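Side-chain contacts in aspartate aminotransferase (Leishmania major, PDB 4H51), which probably catalyses the reversible transfer of an amino group between L-aspartate and 2-oxoglutarate, using pyridoxal 5'-phosphate as cofactor: residues Arg38-Ala41 with Ala47-Val50; Asp183-Pro188 with Ala216-Ala221; Ala393-Leu398 with Leu404-Thr409. All coordinates share one frame; numbering follows the deposited sequence.

Contact 1 of 3, residues Arg38-Ala41 with Ala47-Val50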
ATOM      1  N   ARG B  38      17.863 -15.785  -6.739  1.00 30.09           N
ATOM      2  CA  ARG B  38      18.951 -16.709  -7.145  1.00 29.55           C
ATOM      3  C   ARG B  38      20.055 -15.968  -7.914  1.00 32.79           C
ATOM      4  O   ARG B  38      21.244 -16.057  -7.586  1.00 34.78           O
ATOM      5  CB  ARG B  38      18.423 -17.829  -8.025  1.00 28.28           C
ATOM      6  CG  ARG B  38      19.530 -18.659  -8.676  1.00 28.25           C
ATOM      7  CD  ARG B  38      18.914 -19.672  -9.616  1.00 28.20           C
ATOM      8  NE  ARG B  38      19.911 -20.407 -10.401  1.00 28.82           N
ATOM      9  CZ  ARG B  38      19.602 -21.296 -11.346  1.00 29.10           C
ATOM     10  NH1 ARG B  38      18.326 -21.542 -11.642  1.00 29.54           N
ATOM     11  NH2 ARG B  38      20.547 -21.926 -12.030  1.00 30.33           N
ATOM     12  N   ALA B  39      19.641 -15.232  -8.950  1.00 32.01           N
ATOM     13  CA  ALA B  39      20.570 -14.450  -9.767  1.00 32.76           C
ATOM     14  C   ALA B  39      21.527 -13.586  -8.908  1.00 31.30           C
ATOM     15  O   ALA B  39      22.726 -13.537  -9.177  1.00 30.59           O
ATOM     16  CB  ALA B  39      19.783 -13.585 -10.754  1.00 29.53           C
ATOM     17  N   ALA B  40      20.976 -12.898  -7.904  1.00 32.48           N
ATOM     18  CA  ALA B  40      21.744 -11.968  -7.061  1.00 33.41           C
ATOM     19  C   ALA B  40      22.694 -12.724  -6.171  1.00 36.03           C
ATOM     20  O   ALA B  40      23.743 -12.194  -5.782  1.00 37.02           O
ATOM     21  CB  ALA B  40      20.827 -11.090  -6.217  1.00 32.91           C
ATOM     22  N   ALA B  41      22.306 -13.949  -5.834  1.00 38.46           N
ATOM     23  CA  ALA B  41      23.116 -14.815  -4.987  1.00 38.91           C
ATOM     24  C   ALA B  41      24.241 -15.506  -5.783  1.00 40.01           C
ATOM     25  O   ALA B  41      25.247 -15.912  -5.197  1.00 41.25           O
ATOM     26  CB  ALA B  41      22.215 -15.834  -4.286  1.00 39.77           C
ATOM     27  N   ALA B  47      25.104 -12.494 -15.636  1.00 26.08           N
ATOM     28  CA  ALA B  47      24.260 -11.396 -16.080  1.00 24.29           C
ATOM     29  C   ALA B  47      22.909 -11.610 -15.402  1.00 22.94           C
ATOM     30  O   ALA B  47      22.227 -12.577 -15.659  1.00 23.34           O
ATOM     31  CB  ALA B  47      24.123 -11.386 -17.603  1.00 22.73           C
ATOM     32  N   ASN B  48      22.581 -10.724 -14.491  1.00 22.67           N
ATOM     33  CA  ASN B  48      21.359 -10.818 -13.779  1.00 23.25           C
ATOM     34  C   ASN B  48      20.340  -9.990 -14.573  1.00 20.53           C
ATOM     35  O   ASN B  48      20.250  -8.775 -14.389  1.00 20.35           O
ATOM     36  CB  ASN B  48      21.518 -10.347 -12.338  1.00 24.46           C
ATOM     37  CG  ASN B  48      20.211 -10.345 -11.580  1.00 25.96           C
ATOM     38  OD1 ASN B  48      19.166 -10.674 -12.132  1.00 26.70           O
ATOM     39  ND2 ASN B  48      20.258  -9.952 -10.314  1.00 27.33           N
ATOM     40  N   LEU B  49      19.588 -10.658 -15.448  1.00 18.57           N
ATOM     41  CA  LEU B  49      18.610  -9.972 -16.279  1.00 17.51           C
ATOM     42  C   LEU B  49      17.145 -10.333 -15.979  1.00 17.61           C
ATOM     43  O   LEU B  49      16.306 -10.326 -16.898  1.00 16.16           O
ATOM     44  CB  LEU B  49      18.908 -10.260 -17.761  1.00 16.96           C
ATOM     45  CG  LEU B  49      20.387 -10.154 -18.163  1.00 17.51           C
ATOM     46  CD1 LEU B  49      20.568 -10.592 -19.610  1.00 17.73           C
ATOM     47  CD2 LEU B  49      20.872  -8.723 -17.910  1.00 17.03           C
ATOM     48  N   VAL B  50      16.837 -10.588 -14.710  1.00 18.40           N
ATOM     49  CA  VAL B  50      15.473 -11.054 -14.319  1.00 18.37           C
ATOM     50  C   VAL B  50      14.473  -9.945 -14.161  1.00 19.87           C
ATOM     51  O   VAL B  50      13.653  -9.758 -15.085  1.00 20.26           O
ATOM     52  CB  VAL B  50      15.474 -11.926 -13.060  1.00 19.25           C
ATOM     53  CG1 VAL B  50      14.046 -12.414 -12.770  1.00 17.17           C
ATOM     54  CG2 VAL B  50      16.458 -13.086 -13.236  1.00 18.38           C
TER

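Contact 2 of 3, residues Asp183-Pro188 with Ala216-Ala221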
ATOM      1  N   ASP B 183     -10.299 -11.725 -31.306  1.00 16.83           N
ATOM      2  CA  ASP B 183     -10.681 -11.942 -29.912  1.00 16.56           C
ATOM      3  C   ASP B 183     -11.457 -10.749 -29.278  1.00 15.68           C
ATOM      4  O   ASP B 183     -12.377 -10.943 -28.456  1.00 15.81           O
ATOM      5  CB  ASP B 183      -9.433 -12.302 -29.092  1.00 17.33           C
ATOM      6  CG  ASP B 183      -8.906 -13.708 -29.384  1.00 18.87           C
ATOM      7  OD1 ASP B 183      -9.565 -14.506 -30.138  1.00 22.23           O
ATOM      8  OD2 ASP B 183      -7.765 -14.001 -28.934  1.00 16.91           O
ATOM      9  N   ILE B 184     -11.080  -9.524 -29.643  1.00 14.43           N
ATOM     10  CA  ILE B 184     -11.801  -8.312 -29.201  1.00 13.84           C
ATOM     11  C   ILE B 184     -13.238  -8.408 -29.680  1.00 14.37           C
ATOM     12  O   ILE B 184     -14.145  -8.119 -28.960  1.00 13.88           O
ATOM     13  CB  ILE B 184     -11.112  -7.014 -29.728  1.00 13.60           C
ATOM     14  CG1 ILE B 184      -9.736  -6.833 -29.082  1.00 12.94           C
ATOM     15  CG2 ILE B 184     -11.941  -5.732 -29.456  1.00 13.46           C
ATOM     16  CD1 ILE B 184      -8.840  -5.838 -29.839  1.00 12.75           C
ATOM     17  N   LEU B 185     -13.415  -8.825 -30.927  1.00 15.11           N
ATOM     18  CA  LEU B 185     -14.745  -8.892 -31.529  1.00 15.82           C
ATOM     19  C   LEU B 185     -15.560 -10.085 -30.963  1.00 16.54           C
ATOM     20  O   LEU B 185     -16.790 -10.004 -30.823  1.00 17.30           O
ATOM     21  CB  LEU B 185     -14.616  -8.936 -33.072  1.00 16.37           C
ATOM     22  CG  LEU B 185     -14.349  -7.589 -33.797  1.00 16.34           C
ATOM     23  CD1 LEU B 185     -14.075  -7.814 -35.284  1.00 17.14           C
ATOM     24  CD2 LEU B 185     -15.550  -6.698 -33.573  1.00 16.97           C
ATOM     25  N   ALA B 186     -14.882 -11.197 -30.678  1.00 16.39           N
ATOM     26  CA  ALA B 186     -15.542 -12.425 -30.218  1.00 17.14           C
ATOM     27  C   ALA B 186     -16.011 -12.308 -28.759  1.00 16.85           C
ATOM     28  O   ALA B 186     -16.956 -12.957 -28.332  1.00 18.00           O
ATOM     29  CB  ALA B 186     -14.623 -13.635 -30.394  1.00 16.71           C
ATOM     30  N   ALA B 187     -15.375 -11.441 -28.003  1.00 15.87           N
ATOM     31  CA  ALA B 187     -15.794 -11.162 -26.648  1.00 15.58           C
ATOM     32  C   ALA B 187     -17.182 -10.574 -26.640  1.00 16.06           C
ATOM     33  O   ALA B 187     -17.564  -9.822 -27.532  1.00 15.51           O
ATOM     34  CB  ALA B 187     -14.824 -10.207 -26.002  1.00 14.58           C
ATOM     35  N   PRO B 188     -17.958 -10.902 -25.617  1.00 16.71           N
ATOM     36  CA  PRO B 188     -19.260 -10.269 -25.500  1.00 17.25           C
ATOM     37  C   PRO B 188     -19.093  -8.781 -25.310  1.00 16.82           C
ATOM     38  O   PRO B 188     -18.088  -8.341 -24.745  1.00 15.58           O
ATOM     39  CB  PRO B 188     -19.862 -10.884 -24.224  1.00 17.96           C
ATOM     40  CG  PRO B 188     -18.717 -11.477 -23.508  1.00 17.19           C
ATOM     41  CD  PRO B 188     -17.667 -11.818 -24.512  1.00 16.65           C
ATOM     42  N   ALA B 216      -8.877   1.048 -30.907  1.00 13.98           N
ATOM     43  CA  ALA B 216      -9.857   2.003 -30.346  1.00 14.03           C
ATOM     44  C   ALA B 216     -11.223   1.845 -31.007  1.00 14.50           C
ATOM     45  O   ALA B 216     -12.227   1.834 -30.313  1.00 14.45           O
ATOM     46  CB  ALA B 216      -9.383   3.438 -30.441  1.00 14.73           C
ATOM     47  N   SER B 217     -11.275   1.772 -32.328  1.00 14.79           N
ATOM     48  CA  SER B 217     -12.548   1.599 -33.023  1.00 15.74           C
ATOM     49  C   SER B 217     -13.317   0.350 -32.561  1.00 15.58           C
ATOM     50  O   SER B 217     -14.535   0.385 -32.403  1.00 16.33           O
ATOM     51  CB  SER B 217     -12.323   1.485 -34.531  1.00 16.29           C
ATOM     52  OG  SER B 217     -11.805   2.682 -35.012  1.00 16.70           O
ATOM     53  N   LEU B 218     -12.599  -0.736 -32.368  1.00 15.34           N
ATOM     54  CA  LEU B 218     -13.202  -1.992 -31.910  1.00 15.45           C
ATOM     55  C   LEU B 218     -13.685  -1.894 -30.467  1.00 14.82           C
ATOM     56  O   LEU B 218     -14.765  -2.425 -30.126  1.00 15.00           O
ATOM     57  CB  LEU B 218     -12.182  -3.125 -32.008  1.00 15.89           C
ATOM     58  CG  LEU B 218     -11.758  -3.495 -33.416  1.00 16.83           C
ATOM     59  CD1 LEU B 218     -10.824  -4.679 -33.337  1.00 17.18           C
ATOM     60  CD2 LEU B 218     -12.970  -3.837 -34.279  1.00 18.31           C
ATOM     61  N   MET B 219     -12.914  -1.230 -29.604  1.00 13.91           N
ATOM     62  CA  MET B 219     -13.342  -1.070 -28.200  1.00 13.92           C
ATOM     63  C   MET B 219     -14.611  -0.225 -28.091  1.00 14.44           C
ATOM     64  O   MET B 219     -15.467  -0.469 -27.225  1.00 15.41           O
ATOM     65  CB  MET B 219     -12.232  -0.428 -27.322  1.00 13.24           C
ATOM     66  CG  MET B 219     -10.941  -1.263 -27.280  1.00 12.83           C
ATOM     67  SD  MET B 219     -11.239  -2.751 -26.317  1.00 12.19           S
ATOM     68  CE  MET B 219      -9.789  -3.720 -26.757  1.00 11.91           C
ATOM     69  N   LEU B 220     -14.742   0.773 -28.970  1.00 14.70           N
ATOM     70  CA  LEU B 220     -15.920   1.611 -28.973  1.00 15.39           C
ATOM     71  C   LEU B 220     -17.100   0.824 -29.537  1.00 15.72           C
ATOM     72  O   LEU B 220     -18.161   0.844 -28.959  1.00 16.21           O
ATOM     73  CB  LEU B 220     -15.701   2.899 -29.785  1.00 15.78           C
ATOM     74  CG  LEU B 220     -14.840   3.964 -29.136  1.00 15.49           C
ATOM     75  CD1 LEU B 220     -14.097   4.815 -30.184  1.00 15.94           C
ATOM     76  CD2 LEU B 220     -15.664   4.847 -28.169  1.00 15.79           C
ATOM     77  N   ALA B 221     -16.901   0.086 -30.619  1.00 15.88           N
ATOM     78  CA  ALA B 221     -17.981  -0.662 -31.272  1.00 16.61           C
ATOM     79  C   ALA B 221     -18.586  -1.714 -30.361  1.00 16.47           C
ATOM     80  O   ALA B 221     -19.797  -1.941 -30.379  1.00 16.75           O
ATOM     81  CB  ALA B 221     -17.474  -1.320 -32.560  1.00 16.86           C
TER

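Contact 3 of 3, residues Ala393-Leu398 with Leu404-Thr409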
ATOM      1  N   ALA B 393      14.335 -11.150 -21.155  1.00 14.32           N
ATOM      2  CA  ALA B 393      15.609 -10.615 -20.716  1.00 14.52           C
ATOM      3  C   ALA B 393      15.422  -9.144 -20.453  1.00 14.49           C
ATOM      4  O   ALA B 393      14.885  -8.451 -21.300  1.00 15.08           O
ATOM      5  CB  ALA B 393      16.695 -10.805 -21.806  1.00 14.50           C
ATOM      6  N   ASN B 394      15.855  -8.673 -19.282  1.00 14.02           N
ATOM      7  CA  ASN B 394      15.942  -7.250 -18.994  1.00 13.48           C
ATOM      8  C   ASN B 394      17.145  -6.685 -19.688  1.00 14.15           C
ATOM      9  O   ASN B 394      18.240  -6.789 -19.207  1.00 13.16           O
ATOM     10  CB  ASN B 394      16.034  -7.013 -17.484  1.00 13.36           C
ATOM     11  CG  ASN B 394      16.256  -5.578 -17.147  1.00 13.06           C
ATOM     12  OD1 ASN B 394      15.911  -4.699 -17.936  1.00 12.70           O
ATOM     13  ND2 ASN B 394      16.913  -5.318 -15.996  1.00 13.42           N
ATOM     14  N   MET B 395      16.924  -6.037 -20.825  1.00 14.70           N
ATOM     15  CA  MET B 395      17.995  -5.472 -21.593  1.00 15.30           C
ATOM     16  C   MET B 395      18.573  -4.265 -20.909  1.00 14.99           C
ATOM     17  O   MET B 395      19.734  -3.940 -21.100  1.00 15.76           O
ATOM     18  CB  MET B 395      17.542  -5.107 -23.021  1.00 16.19           C
ATOM     19  CG  MET B 395      16.817  -6.218 -23.761  1.00 16.41           C
ATOM     20  SD  MET B 395      17.859  -7.669 -24.118  1.00 17.61           S
ATOM     21  CE  MET B 395      18.935  -7.086 -25.426  1.00 16.66           C
ATOM     22  N   ALA B 396      17.795  -3.641 -20.027  1.00 14.10           N
ATOM     23  CA  ALA B 396      18.295  -2.499 -19.270  1.00 13.87           C
ATOM     24  C   ALA B 396      19.246  -2.939 -18.154  1.00 14.00           C
ATOM     25  O   ALA B 396      19.894  -2.109 -17.533  1.00 14.30           O
ATOM     26  CB  ALA B 396      17.112  -1.736 -18.671  1.00 13.65           C
ATOM     27  N   GLY B 397      19.345  -4.239 -17.921  1.00 14.09           N
ATOM     28  CA  GLY B 397      20.295  -4.769 -16.933  1.00 14.52           C
ATOM     29  C   GLY B 397      21.662  -5.086 -17.491  1.00 15.28           C
ATOM     30  O   GLY B 397      22.555  -5.487 -16.743  1.00 15.52           O
ATOM     31  N   LEU B 398      21.796  -4.940 -18.812  1.00 15.55           N
ATOM     32  CA  LEU B 398      23.024  -5.261 -19.514  1.00 16.73           C
ATOM     33  C   LEU B 398      24.083  -4.162 -19.431  1.00 17.55           C
ATOM     34  O   LEU B 398      23.779  -2.979 -19.303  1.00 18.46           O
ATOM     35  CB  LEU B 398      22.735  -5.526 -20.987  1.00 16.32           C
ATOM     36  CG  LEU B 398      21.993  -6.777 -21.352  1.00 16.23           C
ATOM     37  CD1 LEU B 398      21.565  -6.737 -22.829  1.00 16.16           C
ATOM     38  CD2 LEU B 398      22.785  -8.041 -20.994  1.00 16.13           C
ATOM     39  N   LEU B 404      27.499  -8.828 -24.892  1.00 22.12           N
ATOM     40  CA  LEU B 404      28.299  -9.779 -25.666  1.00 22.73           C
ATOM     41  C   LEU B 404      28.139 -11.174 -25.056  1.00 22.76           C
ATOM     42  O   LEU B 404      27.956 -12.122 -25.779  1.00 23.11           O
ATOM     43  CB  LEU B 404      29.766  -9.349 -25.696  1.00 23.74           C
ATOM     44  CG  LEU B 404      30.093  -8.004 -26.403  1.00 23.84           C
ATOM     45  CD1 LEU B 404      31.580  -7.717 -26.353  1.00 24.06           C
ATOM     46  CD2 LEU B 404      29.579  -7.914 -27.843  1.00 23.66           C
ATOM     47  N   MET B 405      28.160 -11.294 -23.729  1.00 22.75           N
ATOM     48  CA  MET B 405      28.000 -12.596 -23.085  1.00 23.35           C
ATOM     49  C   MET B 405      26.626 -13.199 -23.336  1.00 22.54           C
ATOM     50  O   MET B 405      26.514 -14.410 -23.501  1.00 22.51           O
ATOM     51  CB  MET B 405      28.200 -12.518 -21.586  1.00 24.31           C
ATOM     52  CG  MET B 405      29.647 -12.336 -21.171  1.00 26.20           C
ATOM     53  SD  MET B 405      29.803 -11.662 -19.514  1.00 27.78           S
ATOM     54  CE  MET B 405      28.894 -12.918 -18.582  1.00 26.20           C
ATOM     55  N   LEU B 406      25.601 -12.355 -23.365  1.00 21.42           N
ATOM     56  CA  LEU B 406      24.252 -12.796 -23.678  1.00 20.88           C
ATOM     57  C   LEU B 406      24.176 -13.258 -25.112  1.00 22.15           C
ATOM     58  O   LEU B 406      23.651 -14.347 -25.373  1.00 23.50           O
ATOM     59  CB  LEU B 406      23.220 -11.694 -23.420  1.00 19.11           C
ATOM     60  CG  LEU B 406      21.815 -11.931 -23.964  1.00 18.50           C
ATOM     61  CD1 LEU B 406      21.196 -13.162 -23.292  1.00 18.02           C
ATOM     62  CD2 LEU B 406      20.913 -10.690 -23.761  1.00 17.59           C
ATOM     63  N   ALA B 407      24.697 -12.478 -26.058  1.00 23.07           N
ATOM     64  CA  ALA B 407      24.644 -12.903 -27.470  1.00 24.53           C
ATOM     65  C   ALA B 407      25.401 -14.218 -27.706  1.00 26.50           C
ATOM     66  O   ALA B 407      24.951 -15.089 -28.470  1.00 27.01           O
ATOM     67  CB  ALA B 407      25.169 -11.807 -28.409  1.00 24.41           C
ATOM     68  N   GLN B 408      26.535 -14.352 -27.033  1.00 27.95           N
ATOM     69  CA  GLN B 408      27.316 -15.579 -27.054  1.00 30.52           C
ATOM     70  C   GLN B 408      26.638 -16.802 -26.416  1.00 31.56           C
ATOM     71  O   GLN B 408      26.782 -17.911 -26.923  1.00 33.02           O
ATOM     72  CB  GLN B 408      28.690 -15.330 -26.412  1.00 30.81           C
ATOM     73  CG  GLN B 408      29.565 -14.470 -27.320  1.00 31.79           C
ATOM     74  CD  GLN B 408      30.657 -13.724 -26.588  1.00 32.32           C
ATOM     75  OE1 GLN B 408      30.977 -14.045 -25.435  1.00 33.07           O
ATOM     76  NE2 GLN B 408      31.225 -12.682 -27.248  1.00 32.09           N
ATOM     77  N   THR B 409      25.907 -16.612 -25.317  1.00 31.80           N
ATOM     78  CA  THR B 409      25.284 -17.740 -24.612  1.00 31.33           C
ATOM     79  C   THR B 409      24.013 -18.166 -25.327  1.00 32.12           C
ATOM     80  O   THR B 409      23.697 -19.385 -25.386  1.00 32.51           O
ATOM     81  CB  THR B 409      24.981 -17.421 -23.157  1.00 30.98           C
ATOM     82  OG1 THR B 409      26.211 -17.130 -22.478  1.00 30.73           O
ATOM     83  CG2 THR B 409      24.281 -18.593 -22.480  1.00 30.89           C
TER

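Contact 1 of 3, residues Arg38-Ala41 with Ala47-Val50
The methyl group of Ala-39 sits over one flat face of the Asn-48 side-chain amide. Its CB lies 3.4 Å from Asn-48 CG and 3.3 Å from Asn-48 OD1, and the line from CB to CG runs nearly perpendicular to the amide plane. The contact is therefore van der Waals in kind. Asn-48 ND2 comes within 3.9 Å of the backbone nitrogen of the next residue, Ala-40 N, too far for a bond. The same methyl of Ala-39 also meets Val-50, whose CG2 is 4.2 Å from Ala-39 CB.

The amide is presented to the helix by chi1 of Asn-48, which sets CG anti to the backbone nitrogen (176°). From there OD1 accepts a weak bond from the backbone nitrogen two residues ahead, Val-50 N, at 3.5 Å. Its N-H...O angle of 168° is nearly straight, and the pairing is that of an Asx turn, leading the chain out of the short strand. The carbonyl of Ala-39 is bonded by Lys-46 NZ, from the loop that joins the two segments.

Helix 31-41 thus packs against the end of strand 47-48 and the turn after it; that strand pairs in parallel with strand 385-386. Phe-386 of the latter touches both Ala-39 and Val-50, and Val-50 packs further along the helix on Ile-32, Leu-35 and Ala-36.

Contact 2 of 3, residues Asp183-Pro188 with Ala216-Ala221
Ile-184 and Leu-218 bring helices 177-186 and 209-221 together, and the evidence for close packing is concentrated around the two branches of the isoleucine. Its CG2 methyl meets the stem of the leucine, with Ile-184 CG2 3.7 Å from Leu-218 CB, and the two side chains cross at about a right angle. Both CB atoms point at the facing helix.

Met-219 arrives by a different route. Its CB starts away from helix 177-186, but a bend at chi2 (-71°) swings the sulfur end back, so that Met-219 CE rests 3.9 Å from Ile-184 CD1. The same methyl lies 4.0 Å from Ile-184 CG2, which puts it against the isoleucine across both branches. Phe-193 touches both Ile-184 and Met-219 on this buried side.

Phe-193 belongs to strand 192-196 of the large mixed sheet. Helix 177-186 precedes that strand, and helix 209-221 follows it, linking the adjacent parallel strands 192-196 and 225-230 in a beta-alpha-beta crossover, as in the large domain of this aminotransferase family. Because Phe-193 touches side chains of both helices, the two pack against the same part of the sheet.

Toward solvent the packing thins. Leu-185 is exposed and its CB does not aim at the other helix; only the end of the side chain approaches, with Leu-185 CD2 3.9 Å from Leu-218 CD2, again crossed at roughly 90°. No hydrogen bond spans the two segments. Just beyond helix 209-221, however, Lys-222 NZ bonds to the carbonyls of Leu-185 and Ala-187, and His-224 NE2 to that of Ile-184, where helix 177-186 ends.

Contact 3 of 3, residues Ala393-Leu398 with Leu404-Thr409
Leu-406 meets Leu-398 because its chi1 of 168° sets CG anti to the backbone nitrogen and its chi2 of 63° leaves CD2 extended, about anti to CA, so that the side chain reaches segment 393-398 through that methyl. Leu-398 answers with CG anti to its carbonyl carbon (chi1 -70°) and an extended chi2 that carries CD1 to the leucine opposite; Leu-398 CD1 stands 4.1 Å from Leu-406 CD2. The two side chains cross at about a right angle, meeting through one methyl each.

The same Leu-406 methyl has a second neighbour. Met-395 SD lies 4.3 Å from Leu-406 CD2, and the thioether is also beside Leu-398, with Met-395 SD 4.0 Å from Leu-398 CD1.

The chain leaves strand 392-394 in a 3-10 turn, with Gly-397 N 3.1 Å from Asn-394 O and Leu-398 N 3.2 Å from Met-395 O. Out of this turn Leu-398 faces the helix, while Met-395 reaches it only with the end of its side chain.

Val-344 of the long helix 320-350 touches both Met-395 and Leu-398, while Ile-385 packs on Leu-406. The contact thus joins the 3-10 turn after strand 392-394 to the C-terminal helix 400-416, probably within the small domain of this aminotransferase family. All three touching side chains are buried and none bonds across the segments. Cohesion here probably rests on dispersion and exclusion of water, and distances of 4.1 Å and more between the segments give no sign of compression.

Along the chain the three contacts follow in series, yet contacts 1 and 3 are neighbours in space, with centres 12 Å apart on the same side of the chain's centre. Leu-49 joins them: its O is 2.9 Å from Asn-394 N, a probable hydrogen bond, and its CD1 is 3.7 Å from Leu-398 CD2. Strand 385-386 flanks both. Residues near the two ends of the chain are thereby built into one unit, as in the small domain of this family. Contact 2 belongs to the helices on the large mixed sheet, its centre 40 Å from contact 1 and 38 Å from contact 3, with nearest atoms at least about 24 Å away.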